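Local coordinates for protein Mypaa.01249.c (Mycobacterium paratuberculosis, PDB 3RD5) that is of uncharacterised function but belongs to the short-chain dehydrogenase/reductase family and is probably an oxidoreductase, at residues 176-180 against 191-195; 246-250 against 260-264. All coordinates share one frame; numbering follows the deposited sequence.

Interaction 1: residues 176-180 against 191-195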
# COMPACT_ATOMS: atom_id res chain seq x y z
N THR A 176 -8.93 2.26 1.14
CA THR A 176 -8.93 1.77 2.52
C THR A 176 -10.29 1.94 3.20
O THR A 176 -10.80 0.99 3.83
CB THR A 176 -7.86 2.50 3.30
OG1 THR A 176 -6.55 2.24 2.75
CG2 THR A 176 -7.85 2.09 4.83
N SER A 177 -10.92 3.10 3.04
CA SER A 177 -12.24 3.35 3.65
C SER A 177 -13.31 2.43 3.09
O SER A 177 -14.10 1.85 3.84
CB SER A 177 -12.66 4.79 3.42
OG SER A 177 -11.80 5.69 4.11
N GLU A 178 -13.35 2.29 1.76
CA GLU A 178 -14.38 1.46 1.15
C GLU A 178 -14.12 -0.02 1.42
O GLU A 178 -15.06 -0.77 1.66
CB GLU A 178 -14.54 1.76 -0.33
CG GLU A 178 -15.54 0.91 -1.09
CD GLU A 178 -16.98 1.09 -0.75
OE1 GLU A 178 -17.32 1.97 0.06
OE2 GLU A 178 -17.79 0.33 -1.35
N LEU A 179 -12.87 -0.43 1.41
CA LEU A 179 -12.52 -1.83 1.75
C LEU A 179 -13.02 -2.12 3.18
O LEU A 179 -13.66 -3.14 3.43
CB LEU A 179 -11.01 -2.08 1.65
CG LEU A 179 -10.55 -3.48 2.05
CD1 LEU A 179 -11.29 -4.61 1.30
CD2 LEU A 179 -9.05 -3.61 1.82
N GLN A 180 -12.75 -1.22 4.13
CA GLN A 180 -13.22 -1.47 5.48
C GLN A 180 -14.73 -1.54 5.54
O GLN A 180 -15.29 -2.40 6.24
CB GLN A 180 -12.67 -0.42 6.46
CG GLN A 180 -13.08 -0.74 7.91
CD GLN A 180 -12.51 -2.05 8.38
OE1 GLN A 180 -11.31 -2.21 8.45
NE2 GLN A 180 -13.38 -3.00 8.74
N ARG A 191 -9.21 -6.21 8.93
CA ARG A 191 -9.18 -4.73 8.97
C ARG A 191 -8.38 -4.21 7.79
O ARG A 191 -7.39 -4.81 7.35
CB ARG A 191 -8.56 -4.19 10.26
CG ARG A 191 -9.48 -4.29 11.40
CD ARG A 191 -8.75 -4.00 12.70
NE ARG A 191 -8.03 -5.19 13.16
CZ ARG A 191 -7.47 -5.30 14.35
NH1 ARG A 191 -7.37 -4.24 15.15
NH2 ARG A 191 -6.97 -6.48 14.73
N ALA A 192 -8.79 -3.05 7.30
CA ALA A 192 -8.05 -2.25 6.32
C ALA A 192 -7.57 -0.98 6.98
O ALA A 192 -8.36 -0.22 7.52
CB ALA A 192 -8.97 -1.92 5.10
N LEU A 193 -6.26 -0.75 6.92
CA LEU A 193 -5.59 0.39 7.57
C LEU A 193 -4.71 1.07 6.57
O LEU A 193 -4.36 0.52 5.52
CB LEU A 193 -4.72 -0.11 8.75
CG LEU A 193 -5.41 -1.03 9.75
CD1 LEU A 193 -4.42 -1.61 10.79
CD2 LEU A 193 -6.52 -0.29 10.47
N ALA A 194 -4.31 2.29 6.87
CA ALA A 194 -3.37 3.02 6.03
C ALA A 194 -2.29 3.66 6.88
O ALA A 194 -2.45 3.84 8.08
CB ALA A 194 -4.12 4.10 5.17
N ALA A 195 -1.16 3.99 6.24
CA ALA A 195 -0.03 4.67 6.86
C ALA A 195 0.60 5.58 5.84
O ALA A 195 0.43 5.39 4.63
CB ALA A 195 1.03 3.63 7.37
O HOH W 1 -5.76 -0.48 3.18

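Interaction 2: residues 246-250 against 260-264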
# COMPACT_ATOMS: atom_id res chain seq x y z
N ASP A 246 -10.01 1.24 9.28
CA ASP A 246 -9.90 2.56 8.63
C ASP A 246 -9.13 3.59 9.43
O ASP A 246 -9.32 4.79 9.24
CB ASP A 246 -11.28 3.11 8.16
CG ASP A 246 -11.16 4.22 7.11
OD1 ASP A 246 -10.16 4.33 6.45
OD2 ASP A 246 -12.14 5.00 7.03
N SER A 247 -8.20 3.16 10.27
CA SER A 247 -7.26 4.09 10.87
C SER A 247 -6.18 4.44 9.86
O SER A 247 -5.80 3.60 9.05
CB SER A 247 -6.57 3.47 12.07
OG SER A 247 -7.46 3.21 13.14
N PHE A 248 -5.68 5.66 9.93
CA PHE A 248 -4.57 6.16 9.11
C PHE A 248 -3.47 6.62 10.09
O PHE A 248 -3.79 7.44 10.97
CB PHE A 248 -5.07 7.37 8.33
CG PHE A 248 -4.11 7.97 7.32
CD1 PHE A 248 -3.13 7.24 6.70
CD2 PHE A 248 -4.25 9.31 6.98
CE1 PHE A 248 -2.30 7.80 5.68
CE2 PHE A 248 -3.46 9.87 5.98
CZ PHE A 248 -2.48 9.13 5.34
N VAL A 249 -2.26 6.06 9.97
CA VAL A 249 -1.16 6.24 10.91
C VAL A 249 -0.07 7.06 10.23
O VAL A 249 0.30 6.84 9.07
CB VAL A 249 -0.55 4.83 11.29
CG1 VAL A 249 0.79 4.96 12.11
CG2 VAL A 249 -1.65 4.04 12.11
N GLY A 250 0.52 8.00 10.97
CA GLY A 250 1.67 8.74 10.46
C GLY A 250 2.23 9.67 11.52
O GLY A 250 1.83 9.62 12.66
N GLN A 260 1.26 8.15 15.35
CA GLN A 260 -0.07 8.09 15.94
C GLN A 260 -1.12 8.05 14.83
O GLN A 260 -0.83 8.32 13.67
CB GLN A 260 -0.32 9.31 16.85
CG GLN A 260 -0.14 10.65 16.11
CD GLN A 260 -0.59 11.86 16.84
OE1 GLN A 260 -0.01 12.18 17.81
NE2 GLN A 260 -1.60 12.55 16.33
N PRO A 261 -2.37 7.73 15.17
CA PRO A 261 -3.45 8.00 14.22
C PRO A 261 -3.52 9.48 13.87
O PRO A 261 -3.39 10.35 14.74
CB PRO A 261 -4.70 7.56 15.02
CG PRO A 261 -4.16 6.51 15.96
CD PRO A 261 -2.90 7.17 16.42
N VAL A 262 -3.72 9.75 12.58
CA VAL A 262 -3.72 11.11 12.04
C VAL A 262 -4.97 11.33 11.18
O VAL A 262 -5.71 10.39 10.89
CB VAL A 262 -2.46 11.41 11.24
CG1 VAL A 262 -1.23 11.39 12.17
CG2 VAL A 262 -2.30 10.45 10.06
N GLY A 263 -5.20 12.58 10.83
CA GLY A 263 -6.32 12.97 9.98
C GLY A 263 -6.01 12.86 8.50
O GLY A 263 -4.92 12.44 8.08
N ARG A 264 -7.02 13.18 7.71
CA ARG A 264 -6.94 13.11 6.26
C ARG A 264 -7.86 14.19 5.64
O ARG A 264 -8.65 14.83 6.34
CB ARG A 264 -7.32 11.71 5.74
CG ARG A 264 -8.79 11.36 5.92
CD ARG A 264 -9.03 9.88 5.66
NE ARG A 264 -8.67 9.13 6.85
CZ ARG A 264 -8.86 7.81 7.01
NH1 ARG A 264 -9.32 7.07 6.02
NH2 ARG A 264 -8.60 7.29 8.20
O HOH W 2 -6.86 7.74 11.68

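Interaction 1: residues 176-180 against 191-195
Residues 176-180 of helix 161-185 lie against strand 191-195, with Gln180 and Ala192 as the nearest backbone positions, their CA atoms 5.3 Å apart. The two axes come within 7.5 Å and run almost antiparallel, at 167°. This is helix-on-sheet packing in the Rossmann-type fold of short-chain dehydrogenases/reductases. The helix runs on to residue 185, and after a turn at residues 186-190 the chain comes back as the next parallel strand of the sheet.

Ala192 sits at the middle of the contact. Its methyl group points at the helix and meets Leu179 CD2 at 3.7 Å from CB. It also lies close to the backbone oxygen of Thr176. Thr176 has CG2 anti to its backbone N (chi1 -62°, measured to OG1), and this turns the methyl onto the strand, 3.6 Å from Ala192 O. The same torsion keeps OG1 beside the backbone N. OG1 is hydrogen-bonded to Asn172 O, one turn back in the helix, and accepts a bond from a water that also donates to Leu193 O. Helix and strand are thus bridged by water next to their apolar contact.

Trp278 of helix 271-285 packs on Leu179, and Arg191 reaches the other way, to Asp242 and Leu243 O. Gln180 carries the direct polar link. Its chain bends at chi2 and brings the amide to the strand, while NE2 bonds to Thr184 OG1. Ala192 N donates to Gln180 OE1 over 2.9 Å in a nearly straight bond, 171° at the hydrogen, arriving tilted from the carbonyl plane.

Interaction 2: residues 246-250 against 260-264
Val249 and Pro261 face each other as a non-hydrogen-bonded pair of an antiparallel beta hairpin. The next pair, Gly250 and Gln260, is hydrogen-bonded in both directions. Val262 N also donates to Phe248 O.

Beyond the strands, Arg264 reaches back along the hairpin. Its CB lies 4.1 Å from Phe248 CD2. The chain then bends at chi3 (81°), which turns the guanidinium toward Asp246. Two nitrogens grip this residue end-on. NH2 donates to the backbone Asp246 O at 2.8 Å, and it also lies against Phe248 CB. NH1 forms a salt bridge with Asp246 OD1 at 2.9 Å, on the syn side but well out of the carboxylate plane. Both acceptors lie near the guanidinium plane, although the carboxylate is turned 86° from it. Two bonds to one residue should hold the guanidinium against rotation.

Val262 CG2 makes an off-centre CH-pi contact with the Phe248 ring, while Gly263 O comes to the ring edge, 3.4 Å from CD2.

Strand 191-195 flanks strand 248-251 on the side away from the hairpin partner. Phe248 touches Leu173 of helix 161-185, and Val249 and Pro261 pack on Tyr237 of helix 226-240.

Overall arrangement
From the N terminus, the chain first builds the parallel strands up to 133-137, then enters helix 161-185. Interaction 1 closes the short connection from this helix to strand 191-195. The chain continues through a part that is not modelled and helix 226-240 before interaction 2 closes the hairpin of strands 248-251 and 259-261. The two loops follow in series and neither nest nor cross. They meet where strands 191-195 and 248-251 lie side by side: Ala192 O is probably hydrogen-bonded to Asp246 N, and Ala194 O to Val249 N. Ser177 OG, bonded to Asp246 OD2, ties helix 161-185 to the start of the hairpin. These links join the hairpin, whose second strand 259-261 is the antiparallel edge, to the parallel part of the sheet.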